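LAIR1 ecotodomain from MGD21 antibody (Homo sapiens, PDB 7JZK) binds the V2 domain of a Plasmodium RIFIN, serving as the immunoglobulin-like LAIR1 insert of a malaria antibody. Local coordinates at residues A[9-14]-A[23-28]; A[30-35]-A[78-83]. All coordinates share one frame; numbering follows the deposited sequence.

Overall arrangement
Contact 1 comes first along the chain and closes before contact 2 opens, and their centres lie about 16 Å apart. Contact 1 pairs strands 7-11 and 22-28, at one side of the sheet that continues into 58-65 and 52-55. Contact 2 pairs strands 34-38 and 74-82, inner strands of the facing sheet. The two are therefore on opposite layers of one immunoglobulin beta sandwich. They meet across its interior through the Cys26-Cys78 disulfide (SG to SG 2.0 Å), and the Phe35 ring packs on Cys26 and the backbone at Arg27 and Gly28. The RIFIN chain touches contact 2, at Ile79 and Tyr81, and leaves contact 1 alone.

Contact 1: residues A[9-14]-A[23-28]; sequences SAEPGT and TFVCRG
Two flat groups, the Arg27 guanidinium and the Phe24 ring, lie on different faces of this strand pair. The guanidinium has Val25 CG1 of its own strand over the centre of one face, 3.8 Å above the plane. At its edge sits Ser9 OG, gripped by Arg27 NH2 at 3.1 Å through a bent bond (143° at the hydrogen) and only weakly by NH1. The Phe24 ring meets Ala10 CB obliquely, CD2 to CB 4.3 Å, and turns inward, where the Phe76 ring meets it.

Between the strands the register is antiparallel: Ser9 with Val25 and Glu11 with Thr23 form hydrogen-bonded pairs, and Ala10 with Phe24 the non-hydrogen-bonded pair between them. The straightest bond runs from Val25 N to Ser9 O, 2.8 Å and 169°. This is the A-B pairing of an immunoglobulin domain. A cis peptide before Pro12 follows the A strand, and residues 15-16 then join the other sheet beside strand 85-97.

Ser9, Glu11, Thr23 and Val25 share the face away from Phe24. Ser9 OG stands in the crowded position between N and the carbonyl carbon (chi1 34°), which brings it to Arg27. Glu11, extended beyond CG, crosses Val25 obliquely, with OE1 3.3 Å from CG2. Its OE2 is taken by Arg62 in a salt bridge. The distance from Glu11 OE1 to Arg27 NH1, 4.3 Å, is beyond a salt bridge, yet the two opposite charges probably still favour each other, while Arg27 NE has a long, weak ion pair with Glu60.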
loop_
_atom_site.group_PDB
_atom_site.type_symbol
_atom_site.label_atom_id
_atom_site.label_comp_id
_atom_site.label_asym_id
_atom_site.label_seq_id
_atom_site.Cartn_x
_atom_site.Cartn_y
_atom_site.Cartn_z
ATOM N N SER A 9 21.821 -0.274 1.641
ATOM C CA SER A 9 22.795 -1.360 1.607
ATOM C C SER A 9 22.074 -2.654 1.957
ATOM O O SER A 9 20.982 -2.631 2.518
ATOM C CB SER A 9 23.981 -1.119 2.565
ATOM O OG SER A 9 23.577 -0.426 3.743
ATOM N N ALA A 10 22.691 -3.789 1.618
ATOM C CA ALA A 10 22.135 -5.103 1.910
ATOM C C ALA A 10 23.155 -5.952 2.648
ATOM O O ALA A 10 24.328 -5.994 2.269
ATOM C CB ALA A 10 21.711 -5.835 0.632
ATOM N N GLU A 11 22.687 -6.646 3.687
ATOM C CA GLU A 11 23.520 -7.504 4.514
ATOM C C GLU A 11 22.893 -8.891 4.576
ATOM O O GLU A 11 21.699 -9.019 4.910
ATOM C CB GLU A 11 23.644 -6.915 5.925
ATOM C CG GLU A 11 23.886 -5.404 5.936
ATOM C CD GLU A 11 23.836 -4.811 7.327
ATOM O OE1 GLU A 11 24.187 -3.618 7.484
ATOM O OE2 GLU A 11 23.440 -5.534 8.267
ATOM N N PRO A 12 23.660 -9.959 4.333
ATOM C CA PRO A 12 25.113 -9.954 4.126
ATOM C C PRO A 12 25.565 -9.556 2.724
ATOM O O PRO A 12 26.763 -9.616 2.490
ATOM C CB PRO A 12 25.505 -11.408 4.396
ATOM C CG PRO A 12 24.270 -12.204 3.961
ATOM C CD PRO A 12 23.089 -11.324 4.281
ATOM N N GLY A 13 24.666 -9.233 1.802
ATOM C CA GLY A 13 25.116 -8.889 0.467
ATOM C C GLY A 13 23.975 -8.832 -0.529
ATOM O O GLY A 13 22.803 -8.961 -0.180
ATOM N N THR A 14 24.347 -8.571 -1.781
ATOM C CA THR A 14 23.380 -8.500 -2.866
ATOM C C THR A 14 23.016 -9.862 -3.443
ATOM O O THR A 14 22.006 -9.966 -4.151
ATOM C CB THR A 14 23.897 -7.623 -3.996
ATOM O OG1 THR A 14 25.185 -8.102 -4.405
ATOM C CG2 THR A 14 23.983 -6.196 -3.519
ATOM N N THR A 23 18.907 -8.362 4.699
ATOM C CA THR A 23 18.416 -7.152 5.352
ATOM C C THR A 23 18.845 -5.910 4.579
ATOM O O THR A 23 20.041 -5.697 4.342
ATOM C CB THR A 23 18.912 -7.051 6.797
ATOM O OG1 THR A 23 18.759 -8.321 7.445
ATOM C CG2 THR A 23 18.097 -6.002 7.549
ATOM N N PHE A 24 17.871 -5.076 4.221
ATOM C CA PHE A 24 18.135 -3.788 3.599
ATOM C C PHE A 24 18.230 -2.751 4.699
ATOM O O PHE A 24 17.307 -2.613 5.507
ATOM C CB PHE A 24 17.017 -3.416 2.619
ATOM C CG PHE A 24 16.886 -4.365 1.475
ATOM C CD1 PHE A 24 15.961 -5.383 1.511
ATOM C CD2 PHE A 24 17.728 -4.270 0.388
ATOM C CE1 PHE A 24 15.855 -6.280 0.477
ATOM C CE2 PHE A 24 17.624 -5.150 -0.659
ATOM C CZ PHE A 24 16.688 -6.167 -0.610
ATOM N N VAL A 25 19.333 -2.011 4.703
ATOM C CA VAL A 25 19.625 -0.967 5.683
ATOM C C VAL A 25 19.564 0.371 4.966
ATOM O O VAL A 25 20.310 0.611 4.003
ATOM C CB VAL A 25 20.996 -1.170 6.350
ATOM C CG1 VAL A 25 21.194 -0.159 7.476
ATOM C CG2 VAL A 25 21.144 -2.605 6.862
ATOM N N CYS A 26 18.639 1.211 5.408
ATOM C CA CYS A 26 18.436 2.545 4.877
ATOM C C CYS A 26 19.021 3.554 5.852
ATOM O O CYS A 26 18.696 3.527 7.044
ATOM C CB CYS A 26 16.949 2.811 4.673
ATOM S SG CYS A 26 16.205 1.810 3.410
ATOM N N ARG A 27 19.897 4.420 5.358
ATOM C CA ARG A 27 20.558 5.406 6.202
ATOM C C ARG A 27 20.284 6.808 5.702
ATOM O O ARG A 27 20.340 7.073 4.496
ATOM C CB ARG A 27 22.052 5.155 6.296
ATOM C CG ARG A 27 22.365 4.046 7.276
ATOM C CD ARG A 27 23.839 3.948 7.547
ATOM N NE ARG A 27 24.322 2.565 7.571
ATOM C CZ ARG A 27 24.439 1.766 6.513
ATOM N NH1 ARG A 27 24.899 0.529 6.672
ATOM N NH2 ARG A 27 24.086 2.181 5.300
ATOM N N GLY A 28 19.968 7.680 6.657
ATOM C CA GLY A 28 19.759 9.084 6.412
ATOM C C GLY A 28 20.262 9.942 7.568
ATOM O O GLY A 28 21.092 9.520 8.397
#

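Contact 2: residues A[30-35]-A[78-83]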
loop_
_atom_site.group_PDB
_atom_site.type_symbol
_atom_site.label_atom_id
_atom_site.label_comp_id
_atom_site.label_asym_id
_atom_site.label_seq_id
_atom_site.Cartn_x
_atom_site.Cartn_y
_atom_site.Cartn_z
ATOM N N VAL A 30 19.828 12.531 11.029
ATOM C CA VAL A 30 19.154 12.386 12.317
ATOM C C VAL A 30 17.769 12.990 12.234
ATOM O O VAL A 30 17.557 14.007 11.564
ATOM C CB VAL A 30 19.989 13.024 13.443
ATOM C CG1 VAL A 30 19.110 13.412 14.647
ATOM C CG2 VAL A 30 21.096 12.072 13.887
ATOM N N GLY A 31 16.813 12.357 12.904
ATOM C CA GLY A 31 15.471 12.878 12.931
ATOM C C GLY A 31 14.562 12.371 11.842
ATOM O O GLY A 31 13.508 12.977 11.609
ATOM N N VAL A 32 14.929 11.285 11.156
ATOM C CA VAL A 32 14.021 10.725 10.166
ATOM C C VAL A 32 12.745 10.305 10.875
ATOM O O VAL A 32 12.782 9.577 11.874
ATOM C CB VAL A 32 14.659 9.526 9.448
ATOM C CG1 VAL A 32 13.617 8.829 8.586
ATOM C CG2 VAL A 32 15.841 9.953 8.608
ATOM N N GLN A 33 11.606 10.774 10.372
ATOM C CA GLN A 33 10.336 10.298 10.906
ATOM C C GLN A 33 9.993 8.934 10.341
ATOM O O GLN A 33 9.730 7.992 11.094
ATOM C CB GLN A 33 9.230 11.283 10.579
ATOM C CG GLN A 33 9.581 12.689 10.939
ATOM C CD GLN A 33 8.404 13.591 10.768
ATOM O OE1 GLN A 33 7.252 13.133 10.733
ATOM N NE2 GLN A 33 8.671 14.882 10.637
ATOM N N THR A 34 10.054 8.795 9.018
ATOM C CA THR A 34 9.692 7.539 8.390
ATOM C C THR A 34 10.701 7.197 7.304
ATOM O O THR A 34 11.088 8.057 6.507
ATOM C CB THR A 34 8.294 7.612 7.760
ATOM O OG1 THR A 34 7.382 8.244 8.662
ATOM C CG2 THR A 34 7.790 6.241 7.546
ATOM N N PHE A 35 11.097 5.932 7.264
ATOM C CA PHE A 35 11.822 5.364 6.140
ATOM C C PHE A 35 10.855 4.535 5.305
ATOM O O PHE A 35 10.089 3.741 5.859
ATOM C CB PHE A 35 12.949 4.462 6.625
ATOM C CG PHE A 35 14.285 5.066 6.491
ATOM C CD1 PHE A 35 15.011 5.414 7.614
ATOM C CD2 PHE A 35 14.800 5.339 5.245
ATOM C CE1 PHE A 35 16.261 6.000 7.489
ATOM C CE2 PHE A 35 16.027 5.914 5.107
ATOM C CZ PHE A 35 16.769 6.246 6.230
ATOM N N CYS A 78 15.706 3.484 -1.012
ATOM C CA CYS A 78 15.196 4.112 0.198
ATOM C C CYS A 78 14.755 5.537 -0.073
ATOM O O CYS A 78 15.234 6.210 -0.993
ATOM C CB CYS A 78 16.227 4.122 1.337
ATOM S SG CYS A 78 17.022 2.527 1.685
ATOM N N ILE A 79 13.804 5.977 0.734
ATOM C CA ILE A 79 13.422 7.378 0.752
ATOM C C ILE A 79 12.938 7.665 2.160
ATOM O O ILE A 79 12.387 6.795 2.831
ATOM C CB ILE A 79 12.357 7.691 -0.324
ATOM C CG1 ILE A 79 12.073 9.190 -0.407
ATOM C CG2 ILE A 79 11.093 6.934 -0.053
ATOM C CD1 ILE A 79 11.085 9.528 -1.481
ATOM N N TYR A 80 13.190 8.863 2.646
ATOM C CA TYR A 80 12.789 9.138 4.008
ATOM C C TYR A 80 12.017 10.437 4.043
ATOM O O TYR A 80 12.082 11.254 3.119
ATOM C CB TYR A 80 13.977 9.181 4.971
ATOM C CG TYR A 80 14.943 10.310 4.735
ATOM C CD1 TYR A 80 16.085 10.111 3.976
ATOM C CD2 TYR A 80 14.736 11.568 5.296
ATOM C CE1 TYR A 80 16.970 11.116 3.766
ATOM C CE2 TYR A 80 15.613 12.583 5.082
ATOM C CZ TYR A 80 16.732 12.359 4.316
ATOM O OH TYR A 80 17.634 13.386 4.102
ATOM N N TYR A 81 11.249 10.587 5.110
ATOM C CA TYR A 81 10.408 11.753 5.319
ATOM C C TYR A 81 10.916 12.515 6.527
ATOM O O TYR A 81 11.058 11.942 7.602
ATOM C CB TYR A 81 8.936 11.342 5.513
ATOM C CG TYR A 81 7.950 12.505 5.462
ATOM C CD1 TYR A 81 7.516 13.022 4.261
ATOM C CD2 TYR A 81 7.455 13.093 6.623
ATOM C CE1 TYR A 81 6.627 14.104 4.219
ATOM C CE2 TYR A 81 6.564 14.170 6.574
ATOM C CZ TYR A 81 6.156 14.660 5.377
ATOM O OH TYR A 81 5.264 15.701 5.341
ATOM N N LYS A 82 11.211 13.793 6.345
ATOM C CA LYS A 82 11.708 14.610 7.445
ATOM C C LYS A 82 11.399 16.074 7.186
ATOM O O LYS A 82 11.489 16.536 6.051
ATOM C CB LYS A 82 13.205 14.305 7.608
ATOM C CG LYS A 82 13.888 14.639 8.910
ATOM C CD LYS A 82 14.707 15.913 8.908
ATOM C CE LYS A 82 16.072 15.558 9.515
ATOM N NZ LYS A 82 17.202 16.502 9.284
ATOM N N SER A 83 10.997 16.780 8.242
ATOM C CA SER A 83 10.648 18.197 8.170
ATOM C C SER A 83 9.625 18.477 7.062
ATOM O O SER A 83 9.817 19.334 6.201
ATOM C CB SER A 83 11.912 19.042 8.004
ATOM O OG SER A 83 12.983 18.501 8.767
#
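Val32 is the wedge that fits residues 30-35 against strand 74-82. With CG1 anti to its backbone N, it rests that methyl on Tyr80 CB, 3.6 Å away, while CG2 comes obliquely to the ring, 3.8 Å from Tyr80 CD2; the two side chains cross at about a right angle. Tyr80 CB is in turn the knob, received between Val32 CG1 and one face of Phe35, 4.1 Å from the ring centroid, 20° off the normal and offset toward the rim. Tyr80 CG takes the crowded position between the backbone N and the carbonyl carbon, and the ring turns its edge toward the face of the Phe35 ring in an offset edge-to-face pair, planes at 63°. Beyond this pair, Phe35 is packed on Ala61 and Phe63 of the other sheet.

Where strands C and F of the immunoglobulin fold begin to pair, the backbone is stepped: Gln33 and Thr34 both face Tyr81, a classic beta bulge. Gln33 N gives to Tyr81 O at 3.1 Å, nearly along the C=O axis, and Tyr81 N gives to Thr34 O at 2.9 Å. Gln33 runs alongside Tyr81, its amide almost perpendicular to the ring and OE1 at the ring edge. Lys82, bent at chi2 and chi3, lays its chain along the turn, with CG 3.2 Å from Gly31 O.

Chemically, the contact is apolar on the Phe35 and Tyr80 side, where the Tyr80 hydroxyl is satisfied by Pro4 O; on the Thr34 and Tyr81 side, the Tyr81 hydroxyl hydrogen-bonds Phe105 N of the RIFIN chain, consistent with this strand pair holding Tyr81 where the RIFIN chain meets it.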